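Local coordinates for protein adhesin LabA (Helicobacter pylori, PDB 6GMM) that probably binds LacdiNAc-type sugars of the gastric mucosa as a bacterial surface adhesin, through its exposed outer domain, at residues A[188-191]-A[192-196]; A[6-9]-A[10-13]; A[386-389]-A[390-394]. All coordinates share one frame; numbering follows the deposited sequence.

Interaction 1: residues A[188-191]-A[192-196]; sequences AQVL and LEQAS
The first turns of helix 188-205, part of a bundle with helices 57-76, 128-145 and 239-264, bring Val-190 and Gln-194 together one turn apart in an i to i+4 contact. The Val-190 carbonyl accepts twice from Gln-194. The backbone bond from Gln-194 N to Val-190 O is 3.0 Å long and lies in the carbonyl plane, whereas the amide nitrogen Gln-194 NE2 reaches Val-190 O at 3.2 Å from well above that plane. The second bond is the more bent, with an N-H...O angle of 139°. Its geometry follows from the side chain's shape: CG of Gln-194 stands opposite its own carbonyl carbon (chi1 -69°), and a tight bend at chi2 (-26°) folds the amide back along the helix. Gln-194 also touches Ala-137, Ile-140 and Ile-141 of helix 128-145.

On the buried side, Leu-192 N donates to Ala-188 O at 3.0 Å, and Ala-195 N donates to Leu-191 O at 2.9 Å. Leu-192 passes its CB, CG and CD1 close by the Ala-188 carbonyl oxygen and packs on Ala-252 and Val-256 of helix 239-264, while Leu-191 meets Leu-66 of helix 57-76. Val-190 and Gln-194 run side by side in the same direction, and their side chains come closest where Val-190 CG1 lies 3.9 Å from Gln-194 NE2.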
# COMPACT_ATOMS: atom_id res chain seq x y z
N ALA A 188 3.66 12.69 -4.52
CA ALA A 188 2.74 11.55 -4.62
C ALA A 188 1.28 11.87 -4.33
O ALA A 188 0.42 11.19 -4.88
CB ALA A 188 3.22 10.42 -3.74
N GLN A 189 0.99 12.87 -3.47
CA GLN A 189 -0.40 13.22 -3.15
C GLN A 189 -1.09 13.79 -4.39
O GLN A 189 -2.19 13.35 -4.75
CB GLN A 189 -0.44 14.26 -2.02
CG GLN A 189 -1.55 14.04 -1.02
CD GLN A 189 -1.50 15.07 0.07
OE1 GLN A 189 -0.44 15.48 0.56
NE2 GLN A 189 -2.67 15.51 0.50
N VAL A 190 -0.42 14.76 -5.04
CA VAL A 190 -0.88 15.43 -6.28
C VAL A 190 -1.04 14.40 -7.40
O VAL A 190 -2.11 14.33 -8.02
CB VAL A 190 0.10 16.56 -6.66
CG1 VAL A 190 -0.19 17.15 -8.04
CG2 VAL A 190 0.10 17.66 -5.60
N LEU A 191 0.00 13.60 -7.66
CA LEU A 191 0.01 12.58 -8.72
C LEU A 191 -1.07 11.53 -8.56
O LEU A 191 -1.75 11.23 -9.54
CB LEU A 191 1.40 11.95 -8.86
CG LEU A 191 2.49 12.96 -9.19
CD1 LEU A 191 3.84 12.32 -9.21
CD2 LEU A 191 2.18 13.72 -10.48
N LEU A 192 -1.29 11.03 -7.35
CA LEU A 192 -2.36 10.07 -7.11
C LEU A 192 -3.75 10.67 -7.35
O LEU A 192 -4.66 9.95 -7.78
CB LEU A 192 -2.26 9.45 -5.71
CG LEU A 192 -1.15 8.41 -5.58
CD1 LEU A 192 -0.88 8.13 -4.15
CD2 LEU A 192 -1.48 7.10 -6.34
N GLU A 193 -3.89 11.99 -7.12
CA GLU A 193 -5.14 12.70 -7.39
C GLU A 193 -5.35 12.76 -8.92
O GLU A 193 -6.47 12.50 -9.40
CB GLU A 193 -5.13 14.11 -6.76
CG GLU A 193 -6.31 14.99 -7.16
CD GLU A 193 -7.71 14.43 -6.90
OE1 GLU A 193 -7.93 13.88 -5.80
OE2 GLU A 193 -8.57 14.55 -7.80
N GLN A 194 -4.24 13.04 -9.67
CA GLN A 194 -4.24 13.10 -11.13
C GLN A 194 -4.68 11.74 -11.66
O GLN A 194 -5.56 11.67 -12.52
CB GLN A 194 -2.85 13.44 -11.69
CG GLN A 194 -2.33 14.86 -11.43
CD GLN A 194 -3.42 15.87 -11.23
OE1 GLN A 194 -4.26 16.13 -12.11
NE2 GLN A 194 -3.44 16.45 -10.05
N ALA A 195 -4.13 10.66 -11.08
CA ALA A 195 -4.45 9.29 -11.47
C ALA A 195 -5.94 9.03 -11.20
O ALA A 195 -6.57 8.33 -11.98
CB ALA A 195 -3.61 8.33 -10.66
N SER A 196 -6.50 9.60 -10.11
CA SER A 196 -7.91 9.38 -9.77
C SER A 196 -8.82 10.10 -10.72
O SER A 196 -9.87 9.58 -11.07
CB SER A 196 -8.22 9.77 -8.33
OG SER A 196 -9.53 9.37 -7.99

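Interaction 2: residues A[6-9]-A[10-13]; sequences SDSY and ERLN
Arg-11 folds back over Asp-7 and Ser-8 on helix 4-28, in i to i+4 and i to i+3 contacts close to the N-terminal start of this long helix. The backbone bonds are those of a regular alpha-helix: Glu-10 N donates to Ser-6 O at 3.1 Å, Arg-11 N to Asp-7 O, Leu-12 N to Ser-8 O, and Asn-13 N to Tyr-9 O at 2.8 Å.

Among the polar and charged side chains, the Arg-11 guanidinium lies over the preceding turn, with Asp-7 O 3.7 Å from its plane and displaced toward the rim. Bends at chi2 (133°) and chi3 (56°) turn the chain back to this position, and at its root Arg-11 CB is 3.3 Å from Asp-7 O. The opposite charges of Asp-7 and Arg-11 do not meet as a salt bridge, since Asp-7 OD2 and Arg-11 NH1 remain 5.2 Å apart; any attraction between them is probably diffuse. Ser-8 OG is hydrogen-bonded to the carbonyl of Asp-4, one turn earlier, and Glu-10 OE1 to Ser-449 OG, which ties this helix to helix 439-452.

Apolar contacts lie on another flank. Leu-12 is buried against Ile-402, Ala-405 and Ile-406 of helix 388-408, and Tyr-9 packs on Leu-409 and Leu-452.

Where the guanidinium does approach the side chain of Asp-7, it touches the methylene and not the carboxylate: Arg-11 NH1 comes within 3.7 Å of Asp-7 CB.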
# COMPACT_ATOMS: atom_id res chain seq x y z
N SER A 6 -12.15 -30.27 26.33
CA SER A 6 -11.47 -29.76 25.14
C SER A 6 -11.53 -28.25 25.12
O SER A 6 -10.56 -27.59 24.74
CB SER A 6 -12.11 -30.33 23.88
OG SER A 6 -11.35 -29.94 22.75
N ASP A 7 -12.68 -27.69 25.57
CA ASP A 7 -12.92 -26.25 25.66
C ASP A 7 -11.99 -25.63 26.69
O ASP A 7 -11.42 -24.57 26.44
CB ASP A 7 -14.39 -25.98 26.05
CG ASP A 7 -15.41 -26.20 24.94
OD1 ASP A 7 -15.12 -25.84 23.78
OD2 ASP A 7 -16.52 -26.70 25.25
N SER A 8 -11.81 -26.33 27.83
CA SER A 8 -10.94 -25.91 28.92
C SER A 8 -9.47 -25.87 28.50
O SER A 8 -8.73 -25.00 28.98
CB SER A 8 -11.12 -26.82 30.12
OG SER A 8 -12.43 -26.73 30.66
N TYR A 9 -9.06 -26.81 27.61
CA TYR A 9 -7.68 -26.89 27.14
C TYR A 9 -7.36 -25.79 26.17
O TYR A 9 -6.31 -25.16 26.33
CB TYR A 9 -7.34 -28.29 26.60
CG TYR A 9 -6.67 -29.16 27.66
CD1 TYR A 9 -5.28 -29.17 27.80
CD2 TYR A 9 -7.42 -29.96 28.52
CE1 TYR A 9 -4.66 -29.96 28.76
CE2 TYR A 9 -6.80 -30.74 29.50
CZ TYR A 9 -5.42 -30.74 29.62
OH TYR A 9 -4.80 -31.52 30.56
N GLU A 10 -8.26 -25.50 25.20
CA GLU A 10 -8.09 -24.41 24.24
C GLU A 10 -8.06 -23.06 24.99
O GLU A 10 -7.27 -22.18 24.63
CB GLU A 10 -9.16 -24.46 23.13
CG GLU A 10 -8.88 -23.60 21.90
CD GLU A 10 -7.58 -23.84 21.12
OE1 GLU A 10 -7.31 -25.01 20.76
OE2 GLU A 10 -6.87 -22.84 20.83
N ARG A 11 -8.85 -22.95 26.07
CA ARG A 11 -8.95 -21.79 26.95
C ARG A 11 -7.63 -21.57 27.68
O ARG A 11 -7.13 -20.44 27.73
CB ARG A 11 -10.06 -22.03 28.00
CG ARG A 11 -10.86 -20.80 28.40
CD ARG A 11 -12.36 -21.09 28.39
NE ARG A 11 -12.72 -22.22 29.26
CZ ARG A 11 -13.78 -23.01 29.06
NH1 ARG A 11 -14.59 -22.81 28.03
NH2 ARG A 11 -14.02 -24.01 29.89
N LEU A 12 -7.05 -22.65 28.25
CA LEU A 12 -5.78 -22.60 28.96
C LEU A 12 -4.66 -22.28 28.00
O LEU A 12 -3.86 -21.39 28.29
CB LEU A 12 -5.52 -23.90 29.73
CG LEU A 12 -4.18 -24.03 30.48
CD1 LEU A 12 -4.08 -23.06 31.65
CD2 LEU A 12 -3.98 -25.45 30.96
N ASN A 13 -4.64 -22.95 26.82
CA ASN A 13 -3.63 -22.75 25.79
C ASN A 13 -3.53 -21.30 25.34
O ASN A 13 -2.42 -20.78 25.23
CB ASN A 13 -3.80 -23.69 24.59
CG ASN A 13 -2.70 -23.58 23.56
OD1 ASN A 13 -1.50 -23.51 23.88
ND2 ASN A 13 -3.08 -23.53 22.30

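Interaction 3: residues A[386-389]-A[390-394]; sequences ANFS and SQYQK
Phe-388 and Tyr-392 extend side by side in the same direction from the first turn of helix 388-408, an i to i+4 aromatic pair. Their planes are nearly parallel, inclined by 16°, but the ring centroids are 5.9 Å apart and the rings are slid so far that they barely overlap; this is not a full offset stack. What covers the Phe-388 ring from within the pair is the Tyr-392 methylene: CB of Tyr-392 sits over one face toward its rim, 4.2 Å from Phe-388 CE2. Both rings leave the backbone with CG opposite N (chi1 -164° for Phe-388 and -177° for Tyr-392), and this shared torsion sends them out together.

The turn below them is fixed by backbone bonds. Tyr-392 N donates to Phe-388 O at 2.8 Å, and Gln-391 N reaches Asn-387 O at the same 2.8 Å. Asn-387 occupies the N-cap position between helices 369-386 and 388-408, yet its side chain makes no capping bond; ND2 is instead bonded back to the carbonyl of Tyr-383. On this flank Gln-391, its CG turned beside its own backbone N, lays that CG 4.0 Å from Asn-387 CB.

Outside the pair, Tyr-281 meets Phe-388 edge-to-face, and Ile-26 of helix 4-28 touches both aromatic side chains. The Tyr-392 hydroxyl is hydrogen-bonded to the carbonyl of Asp-433, on strand 433-437. The chemistry therefore divides along the pair: van der Waals packing dominates where Phe-388 and Tyr-392 meet, while the phenol's polar end is satisfied by a backbone oxygen, allowing a buried tyrosine to join helix 388-408 to the neighbouring strand.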
# COMPACT_ATOMS: atom_id res chain seq x y z
N ALA A 386 5.17 1.87 26.26
CA ALA A 386 4.19 2.95 26.39
C ALA A 386 3.16 2.68 27.49
O ALA A 386 2.68 3.63 28.11
CB ALA A 386 3.49 3.16 25.09
N ASN A 387 2.85 1.39 27.73
CA ASN A 387 1.84 1.01 28.72
C ASN A 387 2.36 0.02 29.74
O ASN A 387 1.58 -0.80 30.22
CB ASN A 387 0.62 0.40 28.00
CG ASN A 387 -0.01 1.32 27.00
OD1 ASN A 387 -0.88 2.13 27.34
ND2 ASN A 387 0.43 1.22 25.76
N PHE A 388 3.64 0.16 30.16
CA PHE A 388 4.35 -0.76 31.05
C PHE A 388 3.60 -1.12 32.33
O PHE A 388 3.42 -2.31 32.60
CB PHE A 388 5.77 -0.28 31.38
CG PHE A 388 6.60 -1.40 31.95
CD1 PHE A 388 7.13 -2.38 31.13
CD2 PHE A 388 6.77 -1.52 33.33
CE1 PHE A 388 7.85 -3.47 31.67
CE2 PHE A 388 7.48 -2.61 33.86
CZ PHE A 388 8.03 -3.56 33.03
N SER A 389 3.20 -0.11 33.11
CA SER A 389 2.48 -0.25 34.37
C SER A 389 1.29 -1.22 34.19
O SER A 389 1.21 -2.24 34.88
CB SER A 389 1.99 1.12 34.83
OG SER A 389 1.04 1.04 35.88
N SER A 390 0.40 -0.90 33.24
CA SER A 390 -0.81 -1.66 32.90
C SER A 390 -0.51 -3.03 32.30
O SER A 390 -1.23 -3.99 32.59
CB SER A 390 -1.66 -0.87 31.91
OG SER A 390 -2.78 -1.65 31.55
N GLN A 391 0.51 -3.11 31.44
CA GLN A 391 0.92 -4.35 30.79
C GLN A 391 1.51 -5.34 31.78
O GLN A 391 1.21 -6.53 31.71
CB GLN A 391 1.90 -4.05 29.64
CG GLN A 391 1.25 -3.49 28.36
CD GLN A 391 0.24 -4.45 27.76
OE1 GLN A 391 0.58 -5.35 26.99
NE2 GLN A 391 -1.04 -4.27 28.11
N TYR A 392 2.29 -4.83 32.76
CA TYR A 392 2.90 -5.63 33.82
C TYR A 392 1.83 -6.19 34.77
O TYR A 392 1.89 -7.38 35.12
CB TYR A 392 4.01 -4.85 34.52
CG TYR A 392 4.77 -5.61 35.60
CD1 TYR A 392 5.32 -6.86 35.35
CD2 TYR A 392 5.00 -5.03 36.85
CE1 TYR A 392 6.02 -7.56 36.34
CE2 TYR A 392 5.69 -5.72 37.84
CZ TYR A 392 6.21 -6.98 37.58
OH TYR A 392 6.91 -7.64 38.56
N GLN A 393 0.83 -5.37 35.12
CA GLN A 393 -0.33 -5.76 35.94
C GLN A 393 -1.09 -6.88 35.20
O GLN A 393 -1.55 -7.82 35.82
CB GLN A 393 -1.28 -4.56 36.13
CG GLN A 393 -2.44 -4.84 37.07
CD GLN A 393 -3.30 -3.63 37.28
OE1 GLN A 393 -4.35 -3.46 36.65
NE2 GLN A 393 -2.89 -2.75 38.19
N LYS A 394 -1.21 -6.76 33.86
CA LYS A 394 -1.88 -7.75 33.02
C LYS A 394 -1.19 -9.14 33.07
O LYS A 394 -1.88 -10.16 33.11
CB LYS A 394 -2.04 -7.24 31.58

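All three contacts are one-turn helical contacts, but differ in setting. Interaction 1 lies about 14 Å from the chain's centre, in the bundle of helix 188-205; the centres of interactions 2 and 3 lie about 38 and 32 Å out, on one side. These two do not touch, yet concern the same packed helices, 4-28 and 388-408. Interaction 1 is the most buried (four of eight touching residues); interactions 2 and 3 have two each, with Arg-11, Ser-389 and Ser-390 exposed. Interaction 1 relies on a doubly used carbonyl beside buried leucines, interaction 2 on a guanidinium folded over the preceding turn, and interaction 3 on slid aromatic rings at a helix start.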